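Local coordinates for sugar fermentation stimulation protein homolog (Pyrococcus furiosus, PDB 4DA2) that probably binds DNA, joining an OB-fold domain to a calcium-binding domain of the PD-(D/E)xK nuclease type, at residues K94-E99 and I221-E226; E33-T38 and G53-K58. The protein carries 1 engineered substitution. One frame throughout, in Å; residues are numbered along the deposited sequence.

Contact 1 (K94-E99 and I221-E226)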
loop_
_atom_site.group_PDB
_atom_site.type_symbol
_atom_site.label_atom_id
_atom_site.label_comp_id
_atom_site.label_asym_id
_atom_site.label_seq_id
_atom_site.Cartn_x
_atom_site.Cartn_y
_atom_site.Cartn_z
ATOM N N LYS A 94 6.556 6.045 -15.193
ATOM C CA LYS A 94 6.588 5.267 -16.437
ATOM C C LYS A 94 5.287 5.431 -17.241
ATOM O O LYS A 94 5.136 4.858 -18.328
ATOM C CB LYS A 94 6.849 3.791 -16.117
ATOM C CG LYS A 94 8.271 3.489 -15.635
ATOM C CD LYS A 94 8.384 2.029 -15.226
ATOM C CE LYS A 94 9.617 1.773 -14.366
ATOM N NZ LYS A 94 10.893 1.847 -15.120
ATOM N N GLU A 95 4.360 6.214 -16.676
ATOM C CA GLU A 95 3.014 6.474 -17.225
ATOM C C GLU A 95 2.248 5.206 -17.582
ATOM O O GLU A 95 1.714 5.082 -18.684
ATOM C CB GLU A 95 3.119 7.426 -18.438
ATOM C CG GLU A 95 3.856 8.702 -18.122
ATOM C CD GLU A 95 3.959 9.639 -19.320
ATOM O OE1 GLU A 95 5.084 9.830 -19.819
ATOM O OE2 GLU A 95 2.922 10.170 -19.761
ATOM N N LEU A 96 2.168 4.272 -16.639
ATOM C CA LEU A 96 1.599 2.959 -16.919
ATOM C C LEU A 96 0.085 2.876 -16.708
ATOM O O LEU A 96 -0.542 1.871 -17.037
ATOM C CB LEU A 96 2.330 1.866 -16.140
ATOM C CG LEU A 96 3.835 1.719 -16.406
ATOM C CD1 LEU A 96 4.365 0.509 -15.661
ATOM C CD2 LEU A 96 4.178 1.640 -17.928
ATOM N N LEU A 97 -0.476 3.938 -16.129
ATOM C CA LEU A 97 -1.913 4.137 -16.039
ATOM C C LEU A 97 -2.309 5.141 -17.138
ATOM O O LEU A 97 -1.988 6.336 -17.044
ATOM C CB LEU A 97 -2.285 4.641 -14.632
ATOM C CG LEU A 97 -2.975 3.640 -13.692
ATOM C CD1 LEU A 97 -2.121 2.423 -13.467
ATOM C CD2 LEU A 97 -3.386 4.286 -12.344
ATOM N N PRO A 98 -2.970 4.651 -18.209
ATOM C CA PRO A 98 -3.301 5.506 -19.357
ATOM C C PRO A 98 -3.973 6.820 -18.960
ATOM O O PRO A 98 -3.673 7.857 -19.548
ATOM C CB PRO A 98 -4.262 4.640 -20.175
ATOM C CG PRO A 98 -3.845 3.241 -19.857
ATOM C CD PRO A 98 -3.448 3.267 -18.405
ATOM N N GLU A 99 -4.849 6.784 -17.952
ATOM C CA GLU A 99 -5.587 7.999 -17.559
ATOM C C GLU A 99 -4.671 9.058 -16.940
ATOM O O GLU A 99 -5.017 10.242 -16.910
ATOM C CB GLU A 99 -6.717 7.670 -16.595
ATOM C CG GLU A 99 -6.230 7.014 -15.298
ATOM C CD GLU A 99 -7.377 6.599 -14.409
ATOM O OE1 GLU A 99 -8.337 7.387 -14.321
ATOM O OE2 GLU A 99 -7.313 5.500 -13.804
ATOM N N ILE A 221 10.298 -5.972 -8.342
ATOM C CA ILE A 221 8.922 -5.619 -8.002
ATOM C C ILE A 221 8.103 -5.632 -9.291
ATOM O O ILE A 221 8.462 -5.004 -10.293
ATOM C CB ILE A 221 8.821 -4.275 -7.247
ATOM C CG1 ILE A 221 9.401 -4.420 -5.825
ATOM C CG2 ILE A 221 7.346 -3.757 -7.200
ATOM C CD1 ILE A 221 9.187 -3.205 -4.950
ATOM N N ILE A 222 7.026 -6.397 -9.252
ATOM C CA ILE A 222 6.245 -6.716 -10.449
ATOM C C ILE A 222 4.857 -6.067 -10.370
ATOM O O ILE A 222 4.119 -6.239 -9.393
ATOM C CB ILE A 222 6.115 -8.271 -10.634
ATOM C CG1 ILE A 222 7.496 -8.956 -10.668
ATOM C CG2 ILE A 222 5.314 -8.628 -11.892
ATOM C CD1 ILE A 222 8.483 -8.316 -11.642
ATOM N N TYR A 223 4.479 -5.360 -11.434
ATOM C CA TYR A 223 3.167 -4.756 -11.499
ATOM C C TYR A 223 2.334 -5.654 -12.399
ATOM O O TYR A 223 2.663 -5.810 -13.573
ATOM C CB TYR A 223 3.288 -3.321 -12.069
ATOM C CG TYR A 223 1.962 -2.687 -12.458
ATOM C CD1 TYR A 223 0.849 -2.712 -11.586
ATOM C CD2 TYR A 223 1.806 -2.072 -13.703
ATOM C CE1 TYR A 223 -0.364 -2.136 -11.949
ATOM C CE2 TYR A 223 0.581 -1.484 -14.070
ATOM C CZ TYR A 223 -0.491 -1.526 -13.187
ATOM O OH TYR A 223 -1.698 -0.959 -13.551
ATOM N N ARG A 224 1.284 -6.264 -11.836
ATOM C CA ARG A 224 0.469 -7.235 -12.551
ATOM C C ARG A 224 -0.679 -6.577 -13.349
ATOM O O ARG A 224 -1.276 -7.220 -14.207
ATOM C CB ARG A 224 -0.055 -8.330 -11.610
ATOM C CG ARG A 224 1.045 -9.234 -10.967
ATOM C CD ARG A 224 0.409 -10.503 -10.344
ATOM N NE ARG A 224 -0.711 -10.171 -9.465
ATOM C CZ ARG A 224 -0.584 -9.703 -8.225
ATOM N NH1 ARG A 224 0.619 -9.540 -7.689
ATOM N NH2 ARG A 224 -1.663 -9.403 -7.512
ATOM N N GLY A 225 -0.931 -5.298 -13.096
ATOM C CA GLY A 225 -2.026 -4.568 -13.725
ATOM C C GLY A 225 -3.104 -4.228 -12.705
ATOM O O GLY A 225 -2.899 -4.367 -11.475
ATOM N N GLU A 226 -4.273 -3.825 -13.196
ATOM C CA GLU A 226 -5.347 -3.468 -12.268
ATOM C C GLU A 226 -6.128 -4.674 -11.758
ATOM O O GLU A 226 -6.225 -5.714 -12.424
ATOM C CB GLU A 226 -6.323 -2.474 -12.900
ATOM C CG GLU A 226 -5.718 -1.132 -13.202
ATOM C CD GLU A 226 -6.743 -0.173 -13.813
ATOM O OE1 GLU A 226 -7.872 -0.057 -13.259
ATOM O OE2 GLU A 226 -6.401 0.495 -14.808
HETATM O O HOH W 1 -1.872 -0.249 -16.088
#
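Leu96 is where 94-99 first touches Tyr223, immediately after Glu95 has ended helix 81-93 in a Schellman motif, with phi and psi both at 51°. Its CD1 lies 4.1 Å from CD2 of Tyr223, and the two side chains pass each other in opposite directions, meeting the ring obliquely. Leu96 also packs on Met2 and Leu4 of strand 2-6.

The backbone of Leu96 is coupled to the same tyrosine through one water, which donates to Leu96 O over 2.7 Å and lies 2.6 Å from Tyr223 OH. This water sits at the edge of the phenol ring, in its plane, and the angle O-water-OH is close to 121°.

Leu97 crosses Tyr223 at about a right angle. Its CD1 comes to 3.4 Å from Tyr223 OH and 4.3 Å from CZ, although its CB does not point straight across; the methyl is brought there by a chi1 of -106°, away from a staggered value. Tyr223 belongs to strand 220-229 of the large mixed sheet of the PD-(D/E)xK domain, and Leu211 of strand 207-215 and Ile91 of helix 81-93 touch both Leu97 and Tyr223, so the loop is packed against helix and sheet together. Gly225 N stands 3.4 Å above one face of the ring, displaced toward its rim.

Farther along, Glu99 OE2 is 5.2 Å from OE2 of Glu226, a like-charge approach probably eased by the salt bridge of Glu99 to Arg209.

Contact 2 (E33-T38 and G53-K58)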
loop_
_atom_site.group_PDB
_atom_site.type_symbol
_atom_site.label_atom_id
_atom_site.label_comp_id
_atom_site.label_asym_id
_atom_site.label_seq_id
_atom_site.Cartn_x
_atom_site.Cartn_y
_atom_site.Cartn_z
ATOM N N GLU A 33 17.427 -9.369 15.279
ATOM C CA GLU A 33 17.571 -7.977 14.880
ATOM C C GLU A 33 16.261 -7.209 14.980
ATOM O O GLU A 33 15.204 -7.743 14.699
ATOM C CB GLU A 33 18.034 -7.892 13.422
ATOM C CG GLU A 33 19.441 -8.407 13.176
ATOM C CD GLU A 33 20.498 -7.436 13.641
ATOM O OE1 GLU A 33 20.146 -6.321 14.107
ATOM O OE2 GLU A 33 21.683 -7.785 13.557
ATOM N N ARG A 34 16.366 -5.947 15.370
ATOM C CA ARG A 34 15.235 -5.012 15.334
ATOM C C ARG A 34 14.956 -4.576 13.887
ATOM O O ARG A 34 15.868 -4.151 13.184
ATOM C CB ARG A 34 15.535 -3.808 16.228
ATOM C CG ARG A 34 14.318 -3.099 16.776
ATOM C CD ARG A 34 14.728 -1.985 17.730
ATOM N NE ARG A 34 13.613 -1.184 18.188
ATOM C CZ ARG A 34 13.706 0.104 18.483
ATOM N NH1 ARG A 34 14.858 0.739 18.320
ATOM N NH2 ARG A 34 12.640 0.767 18.900
ATOM N N ALA A 35 13.700 -4.704 13.439
ATOM C CA ALA A 35 13.326 -4.378 12.071
ATOM C C ALA A 35 12.146 -3.420 12.079
ATOM O O ALA A 35 11.168 -3.632 12.792
ATOM C CB ALA A 35 12.965 -5.672 11.291
ATOM N N LEU A 36 12.253 -2.349 11.303
ATOM C CA LEU A 36 11.194 -1.372 11.195
ATOM C C LEU A 36 9.981 -1.954 10.470
ATOM O O LEU A 36 10.120 -2.665 9.493
ATOM C CB LEU A 36 11.700 -0.172 10.393
ATOM C CG LEU A 36 11.023 1.155 10.688
ATOM C CD1 LEU A 36 11.395 1.631 12.090
ATOM C CD2 LEU A 36 11.414 2.207 9.642
ATOM N N ILE A 37 8.794 -1.632 10.966
ATOM C CA ILE A 37 7.552 -1.995 10.301
ATOM C C ILE A 37 6.849 -0.674 9.938
ATOM O O ILE A 37 6.564 0.164 10.808
ATOM C CB ILE A 37 6.643 -2.865 11.231
ATOM C CG1 ILE A 37 7.255 -4.248 11.480
ATOM C CG2 ILE A 37 5.201 -2.964 10.646
ATOM C CD1 ILE A 37 6.652 -4.985 12.695
ATOM N N THR A 38 6.588 -0.464 8.647
ATOM C CA THR A 38 5.877 0.730 8.233
ATOM C C THR A 38 4.545 0.251 7.648
ATOM O O THR A 38 4.360 0.152 6.435
ATOM C CB THR A 38 6.705 1.549 7.202
ATOM O OG1 THR A 38 8.024 1.748 7.733
ATOM C CG2 THR A 38 6.077 2.910 6.915
ATOM N N GLY A 53 10.051 -13.709 6.540
ATOM C CA GLY A 53 9.954 -12.330 6.037
ATOM C C GLY A 53 11.168 -12.005 5.188
ATOM O O GLY A 53 12.067 -12.832 5.025
ATOM N N TYR A 54 11.178 -10.796 4.641
ATOM C CA TYR A 54 12.277 -10.284 3.835
ATOM C C TYR A 54 12.587 -8.887 4.314
ATOM O O TYR A 54 11.679 -8.064 4.450
ATOM C CB TYR A 54 11.936 -10.325 2.339
ATOM C CG TYR A 54 11.918 -11.739 1.880
ATOM C CD1 TYR A 54 13.058 -12.344 1.361
ATOM C CD2 TYR A 54 10.769 -12.514 2.055
ATOM C CE1 TYR A 54 13.015 -13.716 0.974
ATOM C CE2 TYR A 54 10.721 -13.827 1.680
ATOM C CZ TYR A 54 11.822 -14.425 1.151
ATOM O OH TYR A 54 11.668 -15.763 0.840
ATOM N N CYS A 55 13.874 -8.641 4.632
ATOM C CA CYS A 55 14.336 -7.353 5.142
ATOM C C CYS A 55 15.314 -6.696 4.160
ATOM O O CYS A 55 15.889 -7.381 3.326
ATOM C CB CYS A 55 15.059 -7.525 6.494
ATOM S SG CYS A 55 13.963 -7.750 7.878
ATOM N N THR A 56 15.450 -5.379 4.244
ATOM C CA THR A 56 16.527 -4.663 3.560
ATOM C C THR A 56 17.195 -3.697 4.546
ATOM O O THR A 56 16.544 -3.238 5.488
ATOM C CB THR A 56 16.025 -3.931 2.293
ATOM O OG1 THR A 56 17.154 -3.617 1.465
ATOM C CG2 THR A 56 15.243 -2.654 2.628
ATOM N N PRO A 57 18.513 -3.404 4.355
ATOM C CA PRO A 57 19.187 -2.534 5.323
ATOM C C PRO A 57 18.647 -1.127 5.216
ATOM O O PRO A 57 18.093 -0.763 4.183
ATOM C CB PRO A 57 20.662 -2.567 4.880
ATOM C CG PRO A 57 20.793 -3.798 4.064
ATOM C CD PRO A 57 19.467 -3.944 3.368
ATOM N N LYS A 58 18.783 -0.363 6.292
ATOM C CA LYS A 58 18.402 1.038 6.302
ATOM C C LYS A 58 19.611 1.795 6.838
ATOM O O LYS A 58 20.028 1.552 7.969
ATOM C CB LYS A 58 17.194 1.237 7.220
ATOM C CG LYS A 58 16.684 2.657 7.283
ATOM C CD LYS A 58 15.744 2.849 8.453
ATOM C CE LYS A 58 15.074 4.202 8.359
ATOM N NZ LYS A 58 14.384 4.549 9.623
#
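Lys58 NZ is the polar atom of this contact, and what it meets is apolar: Leu36 CD2, 3.8 Å away. The next carbon back, Lys58 CE, is 4.4 Å from Leu36 CD2, whereas the other methyl, Leu36 CD1, stays 4.9 Å from Lys58 NZ, so a single branch of the leucine carries the touch. Lys58 reaches it with a fully extended chain, CG lying opposite the backbone N (chi1 -179°) and every later torsion near 180°. The two side chains cross obliquely. Lys58 also touches Ile66 of strand 65-72, while Leu36 also packs on Thr63 and on Arg82 of helix 81-93.

Deeper in, Ala35 CB and Cys55 SG meet at 4.1 Å. Their CA atoms are 7.6 Å apart, too far for neighbouring strands of a sheet, and the reason lies in the topology. Strand 31-36 runs parallel to strand 65-72 and strand 52-57 antiparallel to it, and the pairings through 11-18 and 23-28 complete a closed ring of five strands, the OB-fold barrel. Ala35 and Cys55 therefore touch across the barrel, past the intervening strand 65-72, from which Leu67 packs on Ala35; Cys13 of strand 11-18 lies against Cys55. The sulfur does the reaching: Cys55 CB is still 5.6 Å from Ala35 CB, and chi1 of -78° sets SG beside the backbone N, opposite the carbonyl carbon. Both residues are buried. On strand 52-57 the neighbouring Thr56 OG1 is hydrogen-bonded to Pro9 O, in the chain between strands 2-6 and 11-18.

How the contacts relate
Contact 2 closes before contact 1 opens along the chain, and they lie in different domains: contact 2 joins two strands of the OB barrel, while contact 1 sets a loop against a strand of the large mixed sheet of the PD-(D/E)xK domain. Their centres are 26 Å apart and their nearest atoms about 10 Å, without touching. Helix 81-93 touches both contacts, contact 2 near its start and contact 1 near its end, and so lies along the path between them. None of the calcium-binding residues, Glu109, Asp118, Glu131 and Thr132, belongs to either contact; both are structural packing.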